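Local structure of thymidylate synthase ThyX (Streptomyces cacaoi subsp. asoensis, 4P5A) at residues L24-A29 and G51-L56. The protein is a homotetrameric, FAD-binding UMP/dUMP methylase of the ThyX family that probably methylates its nucleotide with methylenetetrahydrofolate as methyl donor and NADPH as reductant. Numbering follows the deposited sequence.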
ATOM      1  N   LEU B  24      24.554   2.851  -4.527  1.00 10.92           N
ATOM      2  CA  LEU B  24      25.059   2.829  -3.165  1.00 14.15           C
ATOM      3  C   LEU B  24      23.942   2.863  -2.122  1.00 14.05           C
ATOM      4  O   LEU B  24      24.077   2.230  -1.077  1.00 15.26           O
ATOM      5  CB  LEU B  24      25.968   4.029  -2.983  1.00 16.02           C
ATOM      6  CG  LEU B  24      26.319   4.200  -1.507  1.00 21.54           C
ATOM      7  CD1 LEU B  24      27.411   3.196  -0.992  1.00 19.98           C
ATOM      8  CD2 LEU B  24      26.638   5.700  -1.184  1.00 25.99           C
ATOM      9  N   ALA B  25      22.852   3.549  -2.426  1.00 14.50           N
ATOM     10  CA  ALA B  25      21.736   3.609  -1.439  1.00 16.18           C
ATOM     11  C   ALA B  25      21.147   2.213  -1.190  1.00 15.41           C
ATOM     12  O   ALA B  25      20.634   1.917  -0.092  1.00 14.84           O
ATOM     13  CB  ALA B  25      20.609   4.622  -1.995  1.00 15.77           C
ATOM     14  N   VAL B  26      21.181   1.361  -2.216  1.00  9.88           N
ATOM     15  CA  VAL B  26      20.677  -0.017  -2.031  1.00 10.47           C
ATOM     16  C   VAL B  26      21.578  -0.837  -1.164  1.00 11.21           C
ATOM     17  O   VAL B  26      21.114  -1.580  -0.334  1.00 11.89           O
ATOM     18  CB  VAL B  26      20.613  -0.711  -3.392  1.00  9.19           C
ATOM     19  CG1 VAL B  26      19.989  -2.208  -3.293  1.00 10.36           C
ATOM     20  CG2 VAL B  26      19.800   0.110  -4.327  1.00  9.53           C
ATOM     21  N   VAL B  27      22.916  -0.774  -1.452  1.00 12.21           N
ATOM     22  CA  VAL B  27      23.918  -1.524  -0.739  1.00 13.45           C
ATOM     23  C   VAL B  27      23.877  -1.132   0.757  1.00 12.66           C
ATOM     24  O   VAL B  27      23.938  -2.020   1.625  1.00 12.90           O
ATOM     25  CB  VAL B  27      25.336  -1.125  -1.316  1.00 15.07           C
ATOM     26  CG1 VAL B  27      26.458  -1.713  -0.390  1.00 22.44           C
ATOM     27  CG2 VAL B  27      25.421  -1.635  -2.829  1.00 19.34           C
ATOM     28  N   LYS B  28      23.762   0.169   0.990  1.00 12.01           N
ATOM     29  CA  LYS B  28      23.762   0.662   2.441  1.00 15.29           C
ATOM     30  C   LYS B  28      22.551   0.090   3.149  1.00 14.51           C
ATOM     31  O   LYS B  28      22.684  -0.327   4.296  1.00 14.47           O
ATOM     32  CB  LYS B  28      23.752   2.175   2.512  1.00 15.83           C
ATOM     33  CG  LYS B  28      25.155   2.791   2.146  1.00 17.52           C
ATOM     34  CD  LYS B  28      25.063   4.312   2.120  1.00 28.33           C
ATOM     35  CE  LYS B  28      25.729   4.993   3.343  1.00 36.78           C
ATOM     36  NZ  LYS B  28      25.363   6.483   3.509  1.00 39.27           N
ATOM     37  N   ALA B  29      21.371   0.158   2.506  1.00 12.74           N
ATOM     38  CA  ALA B  29      20.107  -0.349   3.137  1.00 13.57           C
ATOM     39  C   ALA B  29      20.221  -1.825   3.344  1.00 13.16           C
ATOM     40  O   ALA B  29      19.957  -2.356   4.416  1.00 15.40           O
ATOM     41  CB  ALA B  29      18.915  -0.050   2.251  1.00 14.39           C
ATOM     42  N   GLY B  51      28.109  -7.425  -7.238  1.00 13.43           N
ATOM     43  CA  GLY B  51      27.826  -8.713  -6.538  1.00 15.21           C
ATOM     44  C   GLY B  51      26.597  -8.726  -5.619  1.00 12.93           C
ATOM     45  O   GLY B  51      25.733  -9.615  -5.744  1.00 12.56           O
ATOM     46  N   LEU B  52      26.482  -7.712  -4.769  1.00 10.87           N
ATOM     47  CA  LEU B  52      25.403  -7.685  -3.823  1.00 13.89           C
ATOM     48  C   LEU B  52      24.045  -7.433  -4.557  1.00 11.00           C
ATOM     49  O   LEU B  52      23.021  -8.091  -4.271  1.00 12.53           O
ATOM     50  CB  LEU B  52      25.677  -6.574  -2.857  1.00 13.70           C
ATOM     51  CG  LEU B  52      24.763  -6.550  -1.577  1.00 18.79           C
ATOM     52  CD1 LEU B  52      24.578  -5.183  -1.034  1.00 24.29           C
ATOM     53  CD2 LEU B  52      23.906  -7.713  -1.131  1.00 20.76           C
ATOM     54  N   ILE B  53      24.078  -6.535  -5.511  1.00  9.51           N
ATOM     55  CA  ILE B  53      22.828  -6.154  -6.194  1.00 11.03           C
ATOM     56  C   ILE B  53      22.346  -7.341  -6.986  1.00 13.19           C
ATOM     57  O   ILE B  53      21.159  -7.566  -7.031  1.00 12.55           O
ATOM     58  CB  ILE B  53      23.035  -4.906  -7.031  1.00 10.96           C
ATOM     59  CG1 ILE B  53      23.027  -3.700  -6.000  1.00 13.37           C
ATOM     60  CG2 ILE B  53      21.982  -4.693  -8.155  1.00  9.98           C
ATOM     61  CD1 ILE B  53      23.413  -2.334  -6.565  1.00 15.11           C
ATOM     62  N   ARG B  54      23.250  -8.065  -7.631  1.00 12.12           N
ATOM     63  CA  ARG B  54      22.812  -9.285  -8.397  1.00 13.29           C
ATOM     64  C   ARG B  54      22.241 -10.331  -7.486  1.00 12.39           C
ATOM     65  O   ARG B  54      21.194 -10.897  -7.826  1.00 13.13           O
ATOM     66  CB  ARG B  54      23.935  -9.803  -9.272  1.00 10.73           C
ATOM     67  CG  ARG B  54      24.301  -8.837 -10.439  1.00 10.81           C
ATOM     68  CD  ARG B  54      25.574  -9.377 -11.194  1.00 18.77           C
ATOM     69  NE  ARG B  54      25.499 -10.804 -11.635  1.00 25.13           N
ATOM     70  CZ  ARG B  54      24.911 -11.247 -12.763  1.00 29.16           C
ATOM     71  NH1 ARG B  54      24.995 -12.574 -13.094  1.00 27.89           N
ATOM     72  NH2 ARG B  54      24.285 -10.390 -13.596  1.00 25.32           N
ATOM     73  N   TYR B  55      22.808 -10.507  -6.315  1.00 11.99           N
ATOM     74  CA  TYR B  55      22.314 -11.419  -5.326  1.00 13.54           C
ATOM     75  C   TYR B  55      20.915 -10.987  -4.872  1.00 13.95           C
ATOM     76  O   TYR B  55      19.957 -11.798  -4.838  1.00 14.37           O
ATOM     77  CB  TYR B  55      23.252 -11.495  -4.118  1.00 14.41           C
ATOM     78  CG  TYR B  55      22.599 -12.197  -2.937  1.00 19.60           C
ATOM     79  CD1 TYR B  55      22.454 -13.605  -2.895  1.00 24.91           C
ATOM     80  CD2 TYR B  55      22.105 -11.453  -1.877  1.00 23.65           C
ATOM     81  CE1 TYR B  55      21.793 -14.229  -1.762  1.00 27.88           C
ATOM     82  CE2 TYR B  55      21.457 -12.038  -0.775  1.00 30.44           C
ATOM     83  CZ  TYR B  55      21.294 -13.418  -0.717  1.00 32.06           C
ATOM     84  OH  TYR B  55      20.631 -13.932   0.404  1.00 35.18           O
ATOM     85  N   LEU B  56      20.750  -9.697  -4.570  1.00 11.99           N
ATOM     86  CA  LEU B  56      19.387  -9.325  -4.139  1.00 11.98           C
ATOM     87  C   LEU B  56      18.399  -9.502  -5.246  1.00 12.40           C
ATOM     88  O   LEU B  56      17.227  -9.828  -4.956  1.00 13.87           O
ATOM     89  CB  LEU B  56      19.322  -7.808  -3.740  1.00 11.79           C
ATOM     90  CG  LEU B  56      20.287  -7.451  -2.598  1.00 13.41           C
ATOM     91  CD1 LEU B  56      20.520  -5.955  -2.520  1.00 12.69           C
ATOM     92  CD2 LEU B  56      19.836  -8.007  -1.235  1.00 14.94           C
TER
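Leu52 holds CG anti to its backbone N (chi1 -169°), which sends CD1 across to helix 23-30. With CG1 anti to N, Val26 turns that methyl to Leu56 and Val27 turns its own to Leu52. Leu56, with CG anti to the carbonyl carbon, brings CD1 onto Val26. Ile53 stretches out along its CG1 branch (chi2 172°), so its end comes nearer to 24-29 than its base does.

The closest touch is Leu52 CD1 on Val27 CA, at 3.7 Å. Here the methyl reaches the backbone of the other helix. The same methyl lies 4.0 Å from Val27 CG1, and the two side chains cross obliquely. Val26 points toward 51-56. Its CG1 meets Leu56 CD1 at 3.9 Å, and these two side chains run past each other in opposite directions. Ile53 reaches both valines by successive atoms of one branch: CG1 meets Val26 CG1 at 4.3 Å and CD1 meets Val27 CG2 at 4.3 Å.

The axes of 24-29 and 51-56 cross at 73° and pass 10.1 Å apart. At so steep an angle the shared patch is small, about 202 Å² counting both sides. Helix 225-233 covers Ile53 through Val226, Thr227 and Ala230. Phe65 packs on both Val26 and Leu56.

Leu56 also touches His61, an FAD-binding residue, so the packing continues to the edge of the flavin site. The contact joins helices 23-30 and 48-58 of the ThyX fold. All five side chains are aliphatic and buried, so van der Waals and hydrophobic packing, rather than polar pairing, holds these segments together.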